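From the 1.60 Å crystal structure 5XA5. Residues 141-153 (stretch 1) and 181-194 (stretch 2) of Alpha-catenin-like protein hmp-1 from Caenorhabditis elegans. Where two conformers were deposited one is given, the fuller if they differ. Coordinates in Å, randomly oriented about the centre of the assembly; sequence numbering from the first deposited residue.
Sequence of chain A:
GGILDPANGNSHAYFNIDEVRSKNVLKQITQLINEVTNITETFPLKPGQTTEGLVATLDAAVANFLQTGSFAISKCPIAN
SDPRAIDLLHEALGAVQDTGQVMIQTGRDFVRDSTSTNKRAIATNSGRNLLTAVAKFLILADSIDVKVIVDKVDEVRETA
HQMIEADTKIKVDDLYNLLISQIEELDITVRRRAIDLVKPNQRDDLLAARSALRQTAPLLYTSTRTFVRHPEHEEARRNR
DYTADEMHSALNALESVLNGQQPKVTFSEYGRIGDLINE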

# COMPACT_ATOMS: atom_id res chain seq x y z
N ALA A 141 2.86 4.54 -1.62
CA ALA A 141 2.70 3.18 -2.12
C ALA A 141 1.51 2.48 -1.48
O ALA A 141 0.78 1.76 -2.16
N ASP A 142 1.32 2.69 -0.18
CA ASP A 142 0.19 2.07 0.50
C ASP A 142 -1.11 2.64 -0.05
O ASP A 142 -2.09 1.91 -0.22
N SER A 143 -1.13 3.94 -0.36
CA SER A 143 -2.38 4.54 -0.83
C SER A 143 -2.77 3.97 -2.19
O SER A 143 -3.96 3.85 -2.51
N ILE A 144 -1.76 3.61 -2.98
CA ILE A 144 -2.00 3.04 -4.31
C ILE A 144 -2.42 1.58 -4.16
O ILE A 144 -3.30 1.08 -4.85
N ASP A 145 -1.79 0.88 -3.22
CA ASP A 145 -2.21 -0.46 -2.88
C ASP A 145 -3.70 -0.47 -2.46
O ASP A 145 -4.43 -1.41 -2.76
N VAL A 146 -4.14 0.59 -1.77
CA VAL A 146 -5.54 0.67 -1.35
C VAL A 146 -6.43 0.90 -2.58
O VAL A 146 -7.51 0.32 -2.67
N LYS A 147 -5.96 1.72 -3.52
CA LYS A 147 -6.73 2.00 -4.74
C LYS A 147 -6.98 0.72 -5.52
O LYS A 147 -8.02 0.57 -6.18
N VAL A 148 -6.01 -0.18 -5.48
CA VAL A 148 -6.18 -1.49 -6.11
C VAL A 148 -7.32 -2.28 -5.47
O VAL A 148 -8.12 -2.91 -6.17
N ILE A 149 -7.43 -2.23 -4.14
CA ILE A 149 -8.52 -2.91 -3.47
C ILE A 149 -9.85 -2.27 -3.86
O ILE A 149 -10.83 -2.96 -4.13
N VAL A 150 -9.87 -0.94 -3.88
CA VAL A 150 -11.10 -0.21 -4.24
C VAL A 150 -11.54 -0.56 -5.66
O VAL A 150 -12.74 -0.68 -5.94
N ASP A 151 -10.57 -0.75 -6.55
CA ASP A 151 -10.87 -1.15 -7.93
C ASP A 151 -11.57 -2.51 -7.96
O ASP A 151 -12.48 -2.74 -8.76
N LYS A 152 -11.16 -3.40 -7.05
CA LYS A 152 -11.78 -4.72 -6.94
C LYS A 152 -13.21 -4.62 -6.41
O LYS A 152 -14.11 -5.32 -6.90
N VAL A 153 -13.43 -3.75 -5.43
CA VAL A 153 -14.79 -3.44 -4.96
C VAL A 153 -15.66 -2.95 -6.12
O VAL A 153 -16.83 -3.35 -6.24
N SER A 181 -16.51 -15.71 -7.61
CA SER A 181 -15.05 -15.67 -7.64
C SER A 181 -14.53 -14.28 -7.28
O SER A 181 -13.55 -14.17 -6.55
N GLN A 182 -15.18 -13.25 -7.78
CA GLN A 182 -14.71 -11.90 -7.50
C GLN A 182 -14.81 -11.58 -6.01
O GLN A 182 -13.92 -10.94 -5.44
N ILE A 183 -15.88 -12.03 -5.39
CA ILE A 183 -16.07 -11.77 -3.96
C ILE A 183 -15.09 -12.60 -3.13
O ILE A 183 -14.58 -12.11 -2.12
N GLU A 184 -14.80 -13.83 -3.56
CA GLU A 184 -13.79 -14.62 -2.87
C GLU A 184 -12.41 -13.96 -2.91
O GLU A 184 -11.71 -13.93 -1.90
N GLU A 185 -12.03 -13.44 -4.08
CA GLU A 185 -10.78 -12.70 -4.27
C GLU A 185 -10.74 -11.46 -3.38
O GLU A 185 -9.75 -11.19 -2.70
N LEU A 186 -11.83 -10.70 -3.39
CA LEU A 186 -11.91 -9.48 -2.59
C LEU A 186 -11.83 -9.81 -1.12
O LEU A 186 -11.18 -9.11 -0.35
N ASP A 187 -12.51 -10.88 -0.72
CA ASP A 187 -12.56 -11.28 0.68
C ASP A 187 -11.16 -11.53 1.23
O ASP A 187 -10.84 -11.09 2.34
N ILE A 188 -10.32 -12.20 0.45
CA ILE A 188 -8.94 -12.47 0.88
C ILE A 188 -8.17 -11.18 1.11
O ILE A 188 -7.52 -11.02 2.14
N THR A 189 -8.24 -10.25 0.16
CA THR A 189 -7.45 -9.02 0.25
C THR A 189 -7.97 -8.12 1.36
O THR A 189 -7.20 -7.45 2.06
N VAL A 190 -9.29 -8.12 1.56
CA VAL A 190 -9.86 -7.30 2.62
C VAL A 190 -9.51 -7.82 4.02
O VAL A 190 -9.23 -7.04 4.93
N ARG A 191 -9.54 -9.14 4.20
CA ARG A 191 -9.14 -9.73 5.48
C ARG A 191 -7.69 -9.39 5.80
O ARG A 191 -7.35 -9.09 6.96
N ARG A 192 -6.83 -9.45 4.79
CA ARG A 192 -5.41 -9.13 5.01
C ARG A 192 -5.23 -7.66 5.32
O ARG A 192 -4.43 -7.30 6.19
N ARG A 193 -5.99 -6.81 4.63
CA ARG A 193 -5.95 -5.38 4.91
C ARG A 193 -6.38 -5.10 6.34
O ARG A 193 -5.79 -4.27 7.04
N ALA A 194 -7.43 -5.79 6.78
CA ALA A 194 -7.93 -5.59 8.13
C ALA A 194 -6.86 -5.89 9.18
O ALA A 194 -6.72 -5.15 10.15

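Two salt bridges tie the helices together, one toward each end of the contact. In the first, Arg-193 reaches across to Asp-142 in a paired, end-on arrangement: NH1 of Arg-193 donates to OD1 of Asp-142 at 2.8 Å, and NH2 of Arg-193 donates to OD2 of Asp-142 at 3.0 Å, both with nearly linear hydrogen bonds. The CA-to-CB bond of Arg-193 points toward stretch 1, and its chi angles (t, p, t, with chi4 at -178°) carry the guanidinium along to the acid. Asp-142 leaves its helix sideways, but its t rotamer brings the carboxylate nearer, to the edge of the guanidinium and close to its plane. One face of the same group is covered by Val-146, also t, whose CG2 lies 3.3 Å from NH2 of Arg-193. Both residues of the charge pair are buried, with little access to water, and the paired hydrogen bonds give each charge a partner.

The second bridge joins Lys-152 to Glu-185, with NZ of Lys-152 only 2.5 Å from OE1 of Glu-185, a short hydrogen bond. Lys-152 starts toward stretch 2 and runs t, p, t, t; its ammonium also bonds to a residue just outside the stretches. The CA-to-CB bond of Glu-185 likewise points toward stretch 1, with chi1 between wells at -99° and chi2 t, in a more exposed setting than the first bridge. The lysine's aliphatic portion contributes to packing as well: CG of Lys-152 is 3.7 Å from CD1 of Leu-186, and CE of Lys-152 lies 3.5 Å from the backbone O of Gln-182.

Between the bridges, Ile-149 (m, t) points toward stretch 2 and fits as a knob into a hole formed by Leu-186, Thr-189, Val-190 and Arg-193. CG2 of Ile-149 approaches CD1 of Leu-186 at 4.1 Å, OG1 of Thr-189 at 4.0 Å and CG2 of Val-190 at 4.3 Å, while CD1 of Ile-149 meets CB of Arg-193 at 4.1 Å. Thr-189, in the p rotamer, directs OG1 back to its own helix, donating to the carbonyl O of Leu-186 at 3.0 Å; the hydroxyl is thus satisfied while lining the hole. Leu-186 (t, p) extends the apolar patch to Val-153 (t), where CD1 of Leu-186 and CG2 of Val-153 are 3.8 Å apart.

The helices run roughly antiparallel, at 152°, with their axes 10.1 Å apart at closest approach. Together the two stretches bury 478 Å², a modest contact in which ion pairs flank a largely apolar centre built around Ile-149.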

# COMPACT_ATOMS: atom_id res chain seq x y z
CB ALA A 141 3.97 2.36 -1.89
CB ASP A 142 0.28 2.28 2.01
CG ASP A 142 -0.80 1.52 2.76
OD1 ASP A 142 -0.75 0.27 2.72
OD2 ASP A 142 -1.67 2.16 3.40
CB SER A 143 -2.26 6.06 -0.90
OG SER A 143 -1.47 6.45 -2.00
CB ILE A 144 -0.75 3.13 -5.21
CG1 ILE A 144 -0.31 4.59 -5.37
CG2 ILE A 144 -1.01 2.50 -6.57
CD1 ILE A 144 -1.44 5.52 -5.71
CB ASP A 145 -1.33 -1.04 -1.75
CG ASP A 145 0.10 -1.36 -2.21
OD1 ASP A 145 0.31 -1.53 -3.43
OD2 ASP A 145 1.01 -1.43 -1.34
CB VAL A 146 -5.75 1.80 -0.32
CG1 VAL A 146 -7.24 2.17 -0.22
CG2 VAL A 146 -5.20 1.38 1.02
CB LYS A 147 -6.02 3.02 -5.62
CG LYS A 147 -6.25 4.46 -5.20
CD LYS A 147 -5.76 5.44 -6.25
CE LYS A 147 -6.27 6.84 -5.96
NZ LYS A 147 -5.73 7.84 -6.92
CB VAL A 148 -4.87 -2.28 -6.07
CG1 VAL A 148 -5.08 -3.72 -6.51
CG2 VAL A 148 -3.83 -1.61 -6.96
CB ILE A 149 -8.37 -2.88 -1.95
CG1 ILE A 149 -7.02 -3.46 -1.57
CG2 ILE A 149 -9.47 -3.70 -1.31
CD1 ILE A 149 -6.78 -3.51 -0.09
CB VAL A 150 -10.90 1.32 -4.08
CG1 VAL A 150 -12.08 2.08 -4.66
CG2 VAL A 150 -10.72 1.67 -2.59
CB ASP A 151 -9.58 -1.17 -8.76
CG ASP A 151 -9.83 -1.32 -10.24
OD1 ASP A 151 -9.67 -2.44 -10.76
OD2 ASP A 151 -10.17 -0.30 -10.89
CB LYS A 152 -10.96 -5.64 -6.02
CG LYS A 152 -11.46 -7.06 -6.00
CD LYS A 152 -11.26 -7.70 -7.37
CE LYS A 152 -11.59 -9.18 -7.36
NZ LYS A 152 -10.90 -9.89 -8.48
CB VAL A 153 -14.77 -2.36 -3.85
CG1 VAL A 153 -16.21 -1.97 -3.40
CG2 VAL A 153 -13.96 -2.86 -2.68
CB SER A 181 -14.52 -16.11 -9.01
OG SER A 181 -14.74 -17.51 -9.15
CB GLN A 182 -15.50 -10.88 -8.33
CG GLN A 182 -15.17 -10.99 -9.80
CD GLN A 182 -16.06 -10.14 -10.66
OE1 GLN A 182 -17.02 -9.56 -10.18
NE2 GLN A 182 -15.72 -10.04 -11.94
CB ILE A 183 -17.51 -12.07 -3.54
CG1 ILE A 183 -18.42 -10.97 -4.10
CG2 ILE A 183 -17.64 -12.12 -2.02
CD1 ILE A 183 -19.88 -11.15 -3.79
CB GLU A 184 -13.71 -16.03 -3.45
CG GLU A 184 -14.86 -16.95 -3.06
CD GLU A 184 -14.78 -17.44 -1.62
OE1 GLU A 184 -13.71 -17.31 -0.98
OE2 GLU A 184 -15.80 -17.99 -1.14
CB GLU A 185 -10.62 -12.28 -5.74
CG GLU A 185 -9.72 -13.15 -6.59
CD GLU A 185 -10.12 -13.15 -8.06
OE1 GLU A 185 -11.06 -12.41 -8.43
OE2 GLU A 185 -9.49 -13.88 -8.85
CB LEU A 186 -13.20 -8.72 -2.90
CG LEU A 186 -13.47 -7.41 -2.17
CD1 LEU A 186 -12.42 -6.34 -2.51
CD2 LEU A 186 -14.87 -6.88 -2.47
CB ASP A 187 -13.42 -12.53 0.84
CG ASP A 187 -13.69 -12.87 2.28
OD1 ASP A 187 -14.72 -12.41 2.82
OD2 ASP A 187 -12.87 -13.60 2.89
CB ILE A 188 -8.18 -13.32 -0.16
CG1 ILE A 188 -8.83 -14.70 -0.30
CG2 ILE A 188 -6.71 -13.46 0.23
CD1 ILE A 188 -8.41 -15.45 -1.54
CB THR A 189 -7.45 -8.25 -1.09
OG1 THR A 189 -8.72 -7.63 -1.28
CG2 THR A 189 -7.18 -9.20 -2.24
CB VAL A 190 -11.39 -7.19 2.46
CG1 VAL A 190 -12.04 -6.68 3.73
CG2 VAL A 190 -11.67 -6.28 1.30
CB ARG A 191 -9.33 -11.24 5.45
CG ARG A 191 -10.76 -11.68 5.69
CD ARG A 191 -10.91 -13.17 5.50
NE ARG A 191 -12.28 -13.61 5.77
CZ ARG A 191 -12.59 -14.59 6.60
NH1 ARG A 191 -11.64 -15.24 7.25
NH2 ARG A 191 -13.86 -14.93 6.79
CB ARG A 192 -4.56 -9.54 3.81
CG ARG A 192 -4.56 -11.04 3.54
CD ARG A 192 -3.73 -11.41 2.32
NE ARG A 192 -2.30 -11.41 2.61
CZ ARG A 192 -1.41 -10.67 1.96
NH1 ARG A 192 -1.79 -9.86 0.99
NH2 ARG A 192 -0.13 -10.74 2.30
CB ARG A 193 -6.83 -4.60 3.91
CG ARG A 193 -6.82 -3.10 4.13
CD ARG A 193 -5.42 -2.59 3.94
NE ARG A 193 -5.35 -1.15 4.10
CZ ARG A 193 -4.22 -0.45 3.93
NH1 ARG A 193 -3.10 -1.08 3.60
NH2 ARG A 193 -4.22 0.85 4.12
CB ALA A 194 -9.15 -6.47 8.37